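Local coordinates for foldase protein PrsA (Streptococcus pneumoniae, PDB 5TVL) that probably assists the folding of secreted proteins outside the membrane, as a lipoprotein foldase with peptidyl-prolyl cis-trans isomerase activity, at residues A95-A100 / F244-I248; Y116-A122 / G165-S171; Q179-A183 / V195-T199; L187-S193 / I210-K216. All coordinates share one frame; numbering follows the deposited sequence.

Contact 1. Residues A95-A100 / F244-I248; sequences AVKKVA and FVQSI
Val96 sends its two methyl groups to different partners on the helical segment 244-248, and with Ile248 and Phe244 it accounts for most of the surface buried here. CG1 lies at the edge of the Phe244 ring, near its plane, 3.7 Å from CD2 of Phe244; the two side chains run past each other in opposite directions. CG2 of Val96 turns instead to Ile248, 4.0 Å from its CG1, and also meets CG2 of Val245. Ile248 uses both carbons of its longer branch. Its CG1 sits over the rim of one face of the Phe244 ring, one turn away in the same helix, while its CD1 meets Val99 tip to tip, 3.5 Å from CG1 of Val99. Chi1 and chi2 of Ile248, -61° and -55°, together carry CD1 there. Ala100 CB completes the apolar patch, 4.1 Å from Phe244 CE2. No hydrogen bond joins the segments; the contact rests on apolar side chains, about 300 Å² being buried on both sides together. Around it, Phe40 and Tyr44 of helix 25-44 touch Ala95, and Thr243 of the second subunit packs on Phe244. The segment axes approach to 10.0 Å at 98°, a nearly perpendicular helix crossing. The strands of the four-stranded sheet, 120-127 to 207-216, fall between the two helices in sequence, so the crossing joins chain from before and after them in a helical core.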
loop_
_atom_site.group_PDB
_atom_site.type_symbol
_atom_site.label_atom_id
_atom_site.label_comp_id
_atom_site.label_asym_id
_atom_site.label_seq_id
_atom_site.Cartn_x
_atom_site.Cartn_y
_atom_site.Cartn_z
ATOM N N ALA A 95 -15.359 12.757 1.880
ATOM C CA ALA A 95 -16.241 12.104 2.858
ATOM C C ALA A 95 -15.501 11.117 3.775
ATOM O O ALA A 95 -15.806 11.029 4.967
ATOM C CB ALA A 95 -17.383 11.395 2.148
ATOM N N VAL A 96 -14.540 10.382 3.214
ATOM C CA VAL A 96 -13.736 9.405 3.972
ATOM C C VAL A 96 -12.815 10.090 4.999
ATOM O O VAL A 96 -12.575 9.541 6.081
ATOM C CB VAL A 96 -12.933 8.474 3.015
ATOM C CG1 VAL A 96 -11.919 7.614 3.762
ATOM C CG2 VAL A 96 -13.882 7.578 2.221
ATOM N N LYS A 97 -12.314 11.280 4.668
ATOM C CA LYS A 97 -11.504 12.071 5.607
ATOM C C LYS A 97 -12.312 12.531 6.829
ATOM O O LYS A 97 -11.782 12.540 7.934
ATOM C CB LYS A 97 -10.880 13.280 4.900
ATOM C CG LYS A 97 -9.785 14.001 5.680
ATOM C CD LYS A 97 -9.308 15.233 4.922
ATOM C CE LYS A 97 -8.309 16.065 5.710
ATOM N NZ LYS A 97 -6.931 15.511 5.659
ATOM N N LYS A 98 -13.578 12.905 6.630
ATOM C CA LYS A 98 -14.453 13.344 7.738
ATOM C C LYS A 98 -14.740 12.241 8.753
ATOM O O LYS A 98 -14.661 12.475 9.964
ATOM C CB LYS A 98 -15.798 13.868 7.221
ATOM C CG LYS A 98 -15.728 15.209 6.521
ATOM C CD LYS A 98 -17.116 15.809 6.382
ATOM C CE LYS A 98 -17.090 17.112 5.601
ATOM N NZ LYS A 98 -18.451 17.701 5.458
ATOM N N VAL A 99 -15.096 11.054 8.258
ATOM C CA VAL A 99 -15.446 9.926 9.130
ATOM C C VAL A 99 -14.192 9.390 9.836
ATOM O O VAL A 99 -14.258 9.002 11.006
ATOM C CB VAL A 99 -16.198 8.804 8.365
ATOM C CG1 VAL A 99 -16.494 7.616 9.279
ATOM C CG2 VAL A 99 -17.499 9.340 7.777
ATOM N N ALA A 100 -13.058 9.387 9.133
ATOM C CA ALA A 100 -11.770 9.018 9.734
ATOM C C ALA A 100 -11.383 9.979 10.859
ATOM O O ALA A 100 -10.942 9.539 11.917
ATOM C CB ALA A 100 -10.679 8.977 8.673
ATOM N N PHE A 244 -12.272 0.357 4.010
ATOM C CA PHE A 244 -12.824 1.527 4.694
ATOM C C PHE A 244 -13.620 2.420 3.742
ATOM O O PHE A 244 -14.746 2.803 4.051
ATOM C CB PHE A 244 -11.711 2.337 5.373
ATOM C CG PHE A 244 -12.223 3.383 6.324
ATOM C CD1 PHE A 244 -12.896 3.008 7.486
ATOM C CD2 PHE A 244 -12.040 4.739 6.066
ATOM C CE1 PHE A 244 -13.377 3.961 8.369
ATOM C CE2 PHE A 244 -12.521 5.697 6.948
ATOM C CZ PHE A 244 -13.189 5.307 8.100
ATOM N N VAL A 245 -13.039 2.724 2.582
ATOM C CA VAL A 245 -13.678 3.586 1.571
ATOM C C VAL A 245 -15.002 2.967 1.113
ATOM O O VAL A 245 -16.017 3.662 1.028
ATOM C CB VAL A 245 -12.744 3.837 0.350
ATOM C CG1 VAL A 245 -13.471 4.563 -0.779
ATOM C CG2 VAL A 245 -11.512 4.637 0.763
ATOM N N GLN A 246 -14.972 1.663 0.834
ATOM C CA GLN A 246 -16.165 0.897 0.449
ATOM C C GLN A 246 -17.260 0.936 1.512
ATOM O O GLN A 246 -18.442 1.021 1.173
ATOM C CB GLN A 246 -15.802 -0.565 0.149
ATOM C CG GLN A 246 -15.003 -0.765 -1.134
ATOM C CD GLN A 246 -15.852 -0.673 -2.387
ATOM O OE1 GLN A 246 -16.858 -1.371 -2.516
ATOM N NE2 GLN A 246 -15.445 0.179 -3.327
ATOM N N SER A 247 -16.869 0.868 2.787
ATOM C CA SER A 247 -17.833 0.933 3.895
ATOM C C SER A 247 -18.509 2.309 3.971
ATOM O O SER A 247 -19.715 2.384 4.203
ATOM C CB SER A 247 -17.184 0.561 5.240
ATOM O OG SER A 247 -16.373 1.608 5.749
ATOM N N ILE A 248 -17.736 3.378 3.753
ATOM C CA ILE A 248 -18.276 4.747 3.726
ATOM C C ILE A 248 -19.244 4.911 2.549
ATOM O O ILE A 248 -20.337 5.451 2.717
ATOM C CB ILE A 248 -17.160 5.830 3.653
ATOM C CG1 ILE A 248 -16.224 5.759 4.873
ATOM C CG2 ILE A 248 -17.756 7.231 3.541
ATOM C CD1 ILE A 248 -16.900 5.854 6.229
#

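Contact 2. Residues Y116-A122 / G165-S171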
loop_
_atom_site.group_PDB
_atom_site.type_symbol
_atom_site.label_atom_id
_atom_site.label_comp_id
_atom_site.label_asym_id
_atom_site.label_seq_id
_atom_site.Cartn_x
_atom_site.Cartn_y
_atom_site.Cartn_z
ATOM N N TYR A 116 5.865 6.650 16.478
ATOM C CA TYR A 116 6.454 7.772 15.737
ATOM C C TYR A 116 7.827 8.166 16.282
ATOM O O TYR A 116 8.028 8.213 17.493
ATOM C CB TYR A 116 5.512 8.979 15.777
ATOM C CG TYR A 116 6.042 10.241 15.125
ATOM C CD1 TYR A 116 5.934 10.442 13.748
ATOM C CD2 TYR A 116 6.634 11.246 15.891
ATOM C CE1 TYR A 116 6.411 11.604 13.154
ATOM C CE2 TYR A 116 7.113 12.407 15.307
ATOM C CZ TYR A 116 7.001 12.583 13.941
ATOM O OH TYR A 116 7.477 13.738 13.372
ATOM N N THR A 117 8.747 8.463 15.364
ATOM C CA THR A 117 10.091 8.954 15.675
ATOM C C THR A 117 10.227 10.329 15.010
ATOM O O THR A 117 9.932 10.462 13.820
ATOM C CB THR A 117 11.175 8.004 15.126
ATOM O OG1 THR A 117 10.840 6.651 15.453
ATOM C CG2 THR A 117 12.544 8.329 15.701
ATOM N N PRO A 118 10.676 11.356 15.765
ATOM C CA PRO A 118 10.667 12.728 15.242
ATOM C C PRO A 118 11.730 12.998 14.174
ATOM O O PRO A 118 12.536 12.117 13.862
ATOM C CB PRO A 118 10.929 13.569 16.492
ATOM C CG PRO A 118 11.797 12.696 17.328
ATOM C CD PRO A 118 11.283 11.299 17.110
ATOM N N ASP A 119 11.712 14.213 13.625
ATOM C CA ASP A 119 12.620 14.598 12.539
ATOM C C ASP A 119 14.085 14.368 12.906
ATOM O O ASP A 119 14.534 14.778 13.974
ATOM C CB ASP A 119 12.416 16.070 12.120
ATOM C CG ASP A 119 11.318 16.246 11.071
ATOM O OD1 ASP A 119 11.312 15.502 10.066
ATOM O OD2 ASP A 119 10.468 17.146 11.238
ATOM N N VAL A 120 14.802 13.678 12.025
ATOM C CA VAL A 120 16.252 13.545 12.114
ATOM C C VAL A 120 16.844 14.012 10.785
ATOM O O VAL A 120 16.298 13.721 9.718
ATOM C CB VAL A 120 16.698 12.097 12.457
ATOM C CG1 VAL A 120 15.912 11.571 13.651
ATOM C CG2 VAL A 120 16.558 11.145 11.273
ATOM N N THR A 121 17.932 14.769 10.858
ATOM C CA THR A 121 18.696 15.138 9.673
ATOM C C THR A 121 19.774 14.079 9.461
ATOM O O THR A 121 20.277 13.484 10.420
ATOM C CB THR A 121 19.335 16.531 9.821
ATOM O OG1 THR A 121 18.344 17.466 10.264
ATOM C CG2 THR A 121 19.918 17.009 8.492
ATOM N N ALA A 122 20.108 13.837 8.200
ATOM C CA ALA A 122 21.128 12.857 7.842
ATOM C C ALA A 122 21.588 13.079 6.417
ATOM O O ALA A 122 20.935 13.793 5.653
ATOM C CB ALA A 122 20.587 11.442 8.001
ATOM N N GLY A 165 24.326 15.446 -0.024
ATOM C CA GLY A 165 23.606 14.252 0.424
ATOM C C GLY A 165 22.558 14.446 1.515
ATOM O O GLY A 165 21.888 13.483 1.884
ATOM N N GLU A 166 22.376 15.677 2.001
ATOM C CA GLU A 166 21.598 15.928 3.222
ATOM C C GLU A 166 20.093 15.761 3.015
ATOM O O GLU A 166 19.570 16.044 1.936
ATOM C CB GLU A 166 21.889 17.331 3.780
ATOM C CG GLU A 166 21.238 17.615 5.133
ATOM C CD GLU A 166 21.749 18.882 5.794
ATOM O OE1 GLU A 166 22.973 18.983 6.025
ATOM O OE2 GLU A 166 20.923 19.770 6.099
ATOM N N ILE A 167 19.413 15.307 4.067
ATOM C CA ILE A 167 17.959 15.152 4.066
ATOM C C ILE A 167 17.414 15.073 5.499
ATOM O O ILE A 167 18.074 14.536 6.388
ATOM C CB ILE A 167 17.522 13.906 3.249
ATOM C CG1 ILE A 167 15.994 13.852 3.103
ATOM C CG2 ILE A 167 18.061 12.616 3.866
ATOM C CD1 ILE A 167 15.520 13.026 1.926
ATOM N N THR A 168 16.214 15.624 5.697
ATOM C CA THR A 168 15.478 15.541 6.962
ATOM C C THR A 168 14.244 14.654 6.755
ATOM O O THR A 168 13.608 14.726 5.700
ATOM C CB THR A 168 15.039 16.944 7.434
ATOM O OG1 THR A 168 16.187 17.794 7.541
ATOM C CG2 THR A 168 14.340 16.889 8.790
ATOM N N PHE A 169 13.915 13.820 7.746
ATOM C CA PHE A 169 12.733 12.941 7.665
ATOM C C PHE A 169 12.216 12.418 9.012
ATOM O O PHE A 169 12.975 12.273 9.969
ATOM C CB PHE A 169 12.994 11.756 6.717
ATOM C CG PHE A 169 14.226 10.950 7.045
ATOM C CD1 PHE A 169 15.460 11.279 6.487
ATOM C CD2 PHE A 169 14.152 9.836 7.880
ATOM C CE1 PHE A 169 16.594 10.529 6.774
ATOM C CE2 PHE A 169 15.284 9.084 8.171
ATOM C CZ PHE A 169 16.507 9.430 7.616
ATOM N N ASP A 170 10.910 12.149 9.058
ATOM C CA ASP A 170 10.264 11.459 10.174
ATOM C C ASP A 170 10.384 9.956 9.962
ATOM O O ASP A 170 10.939 9.500 8.965
ATOM C CB ASP A 170 8.766 11.795 10.236
ATOM C CG ASP A 170 8.490 13.256 10.472
ATOM O OD1 ASP A 170 9.182 13.872 11.305
ATOM O OD2 ASP A 170 7.545 13.783 9.847
ATOM N N SER A 171 9.843 9.193 10.907
ATOM C CA SER A 171 9.535 7.779 10.698
ATOM C C SER A 171 8.468 7.587 9.621
ATOM O O SER A 171 8.494 6.594 8.899
ATOM C CB SER A 171 9.028 7.153 11.995
ATOM O OG SER A 171 7.898 7.861 12.483
#
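Val120 and Phe169 form one rung of the antiparallel ladder between strands 120-122 and 166-169 in the four-stranded parvulin-type sheet, strand 166-169 being outermost within this chain. Their backbones exchange two hydrogen bonds, both 3.1 Å, from Val120 N to Phe169 O and from Phe169 N to Val120 O. A second such pair joins Ala122 and Ile167, with Ile167 N 2.7 Å from Ala122 O. The tightly packed side of the ladder carries Val120, Ala122 and Phe169. Chi1 of Phe169, 54°, places CG between the backbone N and carbonyl carbon, and the ring comes to lie beneath Val120: CG2 of Val120 stands over one face, 4.2 Å from the ring centroid, as a CH-pi contact. Phe185, Ala184 and Lys181 of helix 178-186 pack against this same side. The other side is looser and more exposed. Thr121 and Thr168 form a non-hydrogen-bonded pair, and their hydroxyls are joined by no more than a weak bond of 3.5 Å between the OG1 atoms; CG2 of Thr121 rests 3.7 Å from CG of Glu166. Beyond the strands the loops remain coupled. Tyr116 OH makes a weak hydrogen bond to Asp170 OD1, the ring and carboxylate planes being 56° apart. Thr117 and Ser171 close the end in both directions: Ser171 N gives a bond to Thr117 O, and Thr117 N points almost straight at Ser171 OG, 3.1 Å away with 173° at the hydrogen.

Contact 3. Residues Q179-A183 / V195-T199; sequences QVKKA and VITAT. With SO4 (sulfate ion), chain L.
Helix 178-186 of the parvulin-type domain packs against strand 196-198, and the side chains of Gln179, Val180 and Ala183 make the meeting with Ile196. The two segment axes lie 8.9 Å apart and run nearly antiparallel, at 161°. Ile196 divides its contacts by branch. CG2 lies 3.5 Å from CG of Gln179 and 4.0 Å from CG2 of Val180; the Val180 and Ile196 side chains cross at about a right angle. CD1 goes further along the helix to Ala183 CB, 3.5 Å away. In the four-stranded antiparallel sheet of this fold, strand 196-198 is outermost within the chain, bound on its inner side to strand 207-216, whose Val211 touches both Val180 and Ile196. A polar bond accompanies the apolar set: Gln179 NE2 gives a hydrogen bond to Thr197 O at 2.9 Å, with an angle of 166° at the hydrogen. The acceptor lies in the plane of the Gln179 amide, whereas the donor is tilted from the Thr197 carbonyl plane, which shows the amide approaching that oxygen obliquely. A bend at chi2 of Gln179, -97°, turns the amide to the strand. The second subunit reaches the same place, with its Gln63 on Gln179 and its Asn67 on Ile196, and the backbone of Thr197 is hydrogen-bonded to that subunit as well. Lys182 NZ is in a salt bridge with Glu178 and makes a weak bond, 3.3 Å, to O1 of a sulfate ion, probably from the crystallisation liquor.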
loop_
_atom_site.group_PDB
_atom_site.type_symbol
_atom_site.label_atom_id
_atom_site.label_comp_id
_atom_site.label_asym_id
_atom_site.label_seq_id
_atom_site.Cartn_x
_atom_site.Cartn_y
_atom_site.Cartn_z
ATOM N N GLN A 179 14.049 0.477 5.413
ATOM C CA GLN A 179 15.342 -0.000 5.931
ATOM C C GLN A 179 16.424 1.087 6.042
ATOM O O GLN A 179 17.361 0.944 6.836
ATOM C CB GLN A 179 15.878 -1.191 5.116
ATOM C CG GLN A 179 16.112 -0.937 3.626
ATOM C CD GLN A 179 14.953 -1.408 2.759
ATOM O OE1 GLN A 179 13.802 -1.065 3.020
ATOM N NE2 GLN A 179 15.248 -2.194 1.726
ATOM N N VAL A 180 16.303 2.158 5.253
ATOM C CA VAL A 180 17.201 3.316 5.374
ATOM C C VAL A 180 16.839 4.145 6.610
ATOM O O VAL A 180 17.729 4.635 7.314
ATOM C CB VAL A 180 17.186 4.202 4.105
ATOM C CG1 VAL A 180 18.102 5.413 4.271
ATOM C CG2 VAL A 180 17.607 3.395 2.881
ATOM N N LYS A 181 15.535 4.303 6.856
ATOM C CA LYS A 181 15.037 5.024 8.034
ATOM C C LYS A 181 15.394 4.309 9.334
ATOM O O LYS A 181 15.939 4.925 10.254
ATOM C CB LYS A 181 13.517 5.211 7.964
ATOM C CG LYS A 181 13.053 6.168 6.874
ATOM C CD LYS A 181 11.572 6.495 6.985
ATOM C CE LYS A 181 10.712 5.255 6.818
ATOM N NZ LYS A 181 9.293 5.582 6.534
ATOM N N LYS A 182 15.089 3.015 9.402
ATOM C CA LYS A 182 15.366 2.226 10.605
ATOM C C LYS A 182 16.858 2.162 10.916
ATOM O O LYS A 182 17.248 2.242 12.084
ATOM C CB LYS A 182 14.783 0.812 10.489
ATOM C CG LYS A 182 13.263 0.751 10.579
ATOM C CD LYS A 182 12.775 0.912 12.012
ATOM C CE LYS A 182 11.257 0.873 12.110
ATOM N NZ LYS A 182 10.674 -0.433 11.687
ATOM N N ALA A 183 17.681 2.038 9.875
ATOM C CA ALA A 183 19.143 2.071 10.027
ATOM C C ALA A 183 19.642 3.409 10.574
ATOM O O ALA A 183 20.543 3.435 11.406
ATOM C CB ALA A 183 19.830 1.764 8.705
ATOM N N VAL A 195 26.422 -0.853 4.506
ATOM C CA VAL A 195 25.603 -0.820 3.284
ATOM C C VAL A 195 24.185 -1.328 3.579
ATOM O O VAL A 195 24.009 -2.421 4.128
ATOM C CB VAL A 195 26.225 -1.623 2.107
ATOM C CG1 VAL A 195 25.317 -1.569 0.877
ATOM C CG2 VAL A 195 27.614 -1.092 1.763
ATOM N N ILE A 196 23.197 -0.501 3.232
ATOM C CA ILE A 196 21.780 -0.851 3.290
ATOM C C ILE A 196 21.381 -1.193 1.864
ATOM O O ILE A 196 21.861 -0.558 0.926
ATOM C CB ILE A 196 20.928 0.332 3.804
ATOM C CG1 ILE A 196 21.383 0.753 5.208
ATOM C CG2 ILE A 196 19.442 -0.018 3.814
ATOM C CD1 ILE A 196 21.211 2.228 5.487
ATOM N N THR A 197 20.503 -2.180 1.705
ATOM C CA THR A 197 20.132 -2.697 0.387
ATOM C C THR A 197 18.617 -2.668 0.179
ATOM O O THR A 197 17.869 -3.288 0.938
ATOM C CB THR A 197 20.646 -4.138 0.200
ATOM O OG1 THR A 197 22.033 -4.196 0.551
ATOM C CG2 THR A 197 20.474 -4.606 -1.245
ATOM N N ALA A 198 18.179 -1.919 -0.836
ATOM C CA ALA A 198 16.833 -2.040 -1.390
ATOM C C ALA A 198 16.925 -3.086 -2.495
ATOM O O ALA A 198 17.490 -2.822 -3.553
ATOM C CB ALA A 198 16.351 -0.706 -1.940
ATOM N N THR A 199 16.377 -4.273 -2.236
ATOM C CA THR A 199 16.607 -5.451 -3.087
ATOM C C THR A 199 15.995 -5.338 -4.497
ATOM O O THR A 199 15.108 -4.517 -4.743
ATOM C CB THR A 199 16.114 -6.744 -2.389
ATOM O OG1 THR A 199 16.709 -7.885 -3.017
ATOM C CG2 THR A 199 14.579 -6.864 -2.429
HETATM S S SO4 L . 12.905 -4.432 12.837
HETATM O O1 SO4 L . 11.956 -3.480 12.217
HETATM O O2 SO4 L . 13.742 -5.057 11.787
HETATM O O3 SO4 L . 13.774 -3.713 13.795
HETATM O O4 SO4 L . 12.144 -5.477 13.559
#

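Contact 4. Residues L187-S193 / I210-K216; sequences LDVDGVS and IVKLTKK
Ser193 and Val211 are joined by a pair of hydrogen bonds, one of which replaces a backbone acceptor with a side chain. Ser193 N binds Val211 O at 2.9 Å, and Val211 N binds the hydroxyl OG of Ser193, also at 2.9 Å. Chi1 of Ser193, 73°, sets OG between its backbone N and carbonyl carbon, where it can face that N-H. Two more bonds continue the pairing, from Leu213 N to Gly191 O and from Asp190 N to Leu213 O, so that the loop 187-193 follows strand 210-216 with a single bridge, Val192 with Lys212. Side chains fill in around these bonds. CG2 of Val192 lies 3.4 Å from Lys212 CD, and CG1 lies 4.0 Å from CG2 of Ile210. CD2 of Leu213 packs beside the carbonyl oxygens of Leu187 and Asp188, without a hydrogen bond. The type II turn from Asp188 to Gly191 places Asp190 N within reach of Leu213 O. Along the strand's other edge, backbone hydrogen bonds to strand 120-127 hold it in the parvulin-type sheet; on one face, Val180 and Ala184 of helix 178-186 touch Val211. At the far end Lys216 NZ binds Leu187 O at 3.2 Å, nearly in line with the carbonyl (163°). The Asp188 carboxylate is not in contact with that amine, consistent with the loop being held mainly by bonds to main-chain atoms and apolar packing, with ion pairing playing little part.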
loop_
_atom_site.group_PDB
_atom_site.type_symbol
_atom_site.label_atom_id
_atom_site.label_comp_id
_atom_site.label_asym_id
_atom_site.label_seq_id
_atom_site.Cartn_x
_atom_site.Cartn_y
_atom_site.Cartn_z
ATOM N N LEU A 187 21.523 4.614 14.542
ATOM C CA LEU A 187 22.828 5.274 14.674
ATOM C C LEU A 187 22.851 6.282 15.823
ATOM O O LEU A 187 21.808 6.798 16.237
ATOM C CB LEU A 187 23.191 6.009 13.380
ATOM C CG LEU A 187 23.405 5.147 12.137
ATOM C CD1 LEU A 187 23.341 5.988 10.869
ATOM C CD2 LEU A 187 24.719 4.385 12.217
ATOM N N ASP A 188 24.052 6.549 16.333
ATOM C CA ASP A 188 24.308 7.733 17.160
ATOM C C ASP A 188 24.691 8.881 16.229
ATOM O O ASP A 188 24.911 8.668 15.030
ATOM C CB ASP A 188 25.432 7.474 18.170
ATOM C CG ASP A 188 25.087 6.382 19.174
ATOM O OD1 ASP A 188 23.916 6.294 19.608
ATOM O OD2 ASP A 188 25.999 5.613 19.538
ATOM N N VAL A 189 24.775 10.090 16.782
ATOM C CA VAL A 189 25.081 11.287 15.987
ATOM C C VAL A 189 26.530 11.205 15.490
ATOM O O VAL A 189 27.412 10.732 16.212
ATOM C CB VAL A 189 24.823 12.593 16.783
ATOM C CG1 VAL A 189 25.244 13.826 15.986
ATOM C CG2 VAL A 189 23.349 12.696 17.171
ATOM N N ASP A 190 26.745 11.651 14.251
ATOM C CA ASP A 190 28.015 11.488 13.520
ATOM C C ASP A 190 28.413 10.011 13.318
ATOM O O ASP A 190 29.600 9.689 13.236
ATOM C CB ASP A 190 29.157 12.283 14.183
ATOM C CG ASP A 190 28.832 13.762 14.354
ATOM O OD1 ASP A 190 28.231 14.362 13.437
ATOM O OD2 ASP A 190 29.196 14.330 15.407
ATOM N N GLY A 191 27.413 9.133 13.208
ATOM C CA GLY A 191 27.630 7.695 13.041
ATOM C C GLY A 191 27.301 7.270 11.623
ATOM O O GLY A 191 26.319 7.736 11.050
ATOM N N VAL A 192 28.123 6.380 11.067
ATOM C CA VAL A 192 28.000 5.935 9.677
ATOM C C VAL A 192 27.508 4.486 9.642
ATOM O O VAL A 192 28.097 3.609 10.281
ATOM C CB VAL A 192 29.350 6.046 8.926
ATOM C CG1 VAL A 192 29.236 5.497 7.504
ATOM C CG2 VAL A 192 29.836 7.492 8.902
ATOM N N SER A 193 26.430 4.247 8.895
ATOM C CA SER A 193 25.889 2.899 8.718
ATOM C C SER A 193 26.758 2.086 7.762
ATOM O O SER A 193 27.565 2.644 7.012
ATOM C CB SER A 193 24.449 2.957 8.177
ATOM O OG SER A 193 24.408 3.335 6.805
ATOM N N ILE A 210 24.270 4.305 1.938
ATOM C CA ILE A 210 25.135 4.531 3.099
ATOM C C ILE A 210 24.594 5.787 3.774
ATOM O O ILE A 210 24.432 6.813 3.114
ATOM C CB ILE A 210 26.618 4.724 2.701
ATOM C CG1 ILE A 210 27.131 3.510 1.910
ATOM C CG2 ILE A 210 27.484 4.925 3.939
ATOM C CD1 ILE A 210 28.449 3.739 1.197
ATOM N N VAL A 211 24.315 5.700 5.075
ATOM C CA VAL A 211 23.690 6.794 5.829
ATOM C C VAL A 211 24.668 7.352 6.864
ATOM O O VAL A 211 25.407 6.599 7.498
ATOM C CB VAL A 211 22.402 6.327 6.549
ATOM C CG1 VAL A 211 21.698 7.494 7.237
ATOM C CG2 VAL A 211 21.449 5.660 5.573
ATOM N N LYS A 212 24.650 8.678 7.015
ATOM C CA LYS A 212 25.435 9.402 8.017
ATOM C C LYS A 212 24.459 10.278 8.805
ATOM O O LYS A 212 23.914 11.236 8.255
ATOM C CB LYS A 212 26.496 10.263 7.317
ATOM C CG LYS A 212 27.282 11.230 8.201
ATOM C CD LYS A 212 28.382 10.538 8.989
ATOM C CE LYS A 212 29.118 11.515 9.898
ATOM N NZ LYS A 212 29.979 12.479 9.154
ATOM N N LEU A 213 24.239 9.953 10.080
ATOM C CA LEU A 213 23.350 10.748 10.935
ATOM C C LEU A 213 24.039 12.055 11.341
ATOM O O LEU A 213 25.156 12.034 11.859
ATOM C CB LEU A 213 22.935 9.962 12.183
ATOM C CG LEU A 213 21.757 10.537 12.983
ATOM C CD1 LEU A 213 20.441 10.363 12.235
ATOM C CD2 LEU A 213 21.673 9.889 14.355
ATOM N N THR A 214 23.358 13.175 11.093
ATOM C CA THR A 214 23.868 14.520 11.387
ATOM C C THR A 214 23.184 15.107 12.629
ATOM O O THR A 214 23.866 15.594 13.537
ATOM C CB THR A 214 23.665 15.468 10.179
ATOM O OG1 THR A 214 24.317 14.923 9.025
ATOM C CG2 THR A 214 24.234 16.864 10.456
ATOM N N LYS A 215 21.850 15.072 12.656
ATOM C CA LYS A 215 21.060 15.628 13.762
ATOM C C LYS A 215 19.887 14.708 14.108
ATOM O O LYS A 215 19.370 14.002 13.241
ATOM C CB LYS A 215 20.547 17.025 13.385
ATOM C CG LYS A 215 20.133 17.913 14.554
ATOM C CD LYS A 215 21.327 18.366 15.386
ATOM C CE LYS A 215 20.971 19.505 16.331
ATOM N NZ LYS A 215 20.977 20.836 15.660
ATOM N N LYS A 216 19.484 14.723 15.379
ATOM C CA LYS A 216 18.376 13.907 15.877
ATOM C C LYS A 216 17.562 14.721 16.876
ATOM O O LYS A 216 18.109 15.209 17.862
ATOM C CB LYS A 216 18.910 12.639 16.555
ATOM C CG LYS A 216 17.838 11.625 16.949
ATOM C CD LYS A 216 18.374 10.552 17.889
ATOM C CE LYS A 216 19.381 9.640 17.204
ATOM N NZ LYS A 216 19.698 8.430 18.014
#

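Contact 1 stands apart from the others: a buried, wholly apolar crossing of two helices, its centre 30 to 40 Å from those of contacts 2, 3 and 4. Those three belong to the parvulin-type domain and share its sheet. Contacts 2 and 4 are partly buried and combine backbone hydrogen bonds with side-chain ones (Ser171 OG in contact 2; Ser193 OG and Lys216 NZ in contact 4); their strands 120-127 and 207-216 are neighbours. Contact 3 is buried and mixes apolar packing with one amide bond. It meets contact 4 where Ile196 CD1 lies 3.4 Å from Val211 CG2, and contact 2 through a probable hydrogen bond from Lys181 NZ to Ser171 O. Contacts 1, 3 and 4 also touch the second subunit.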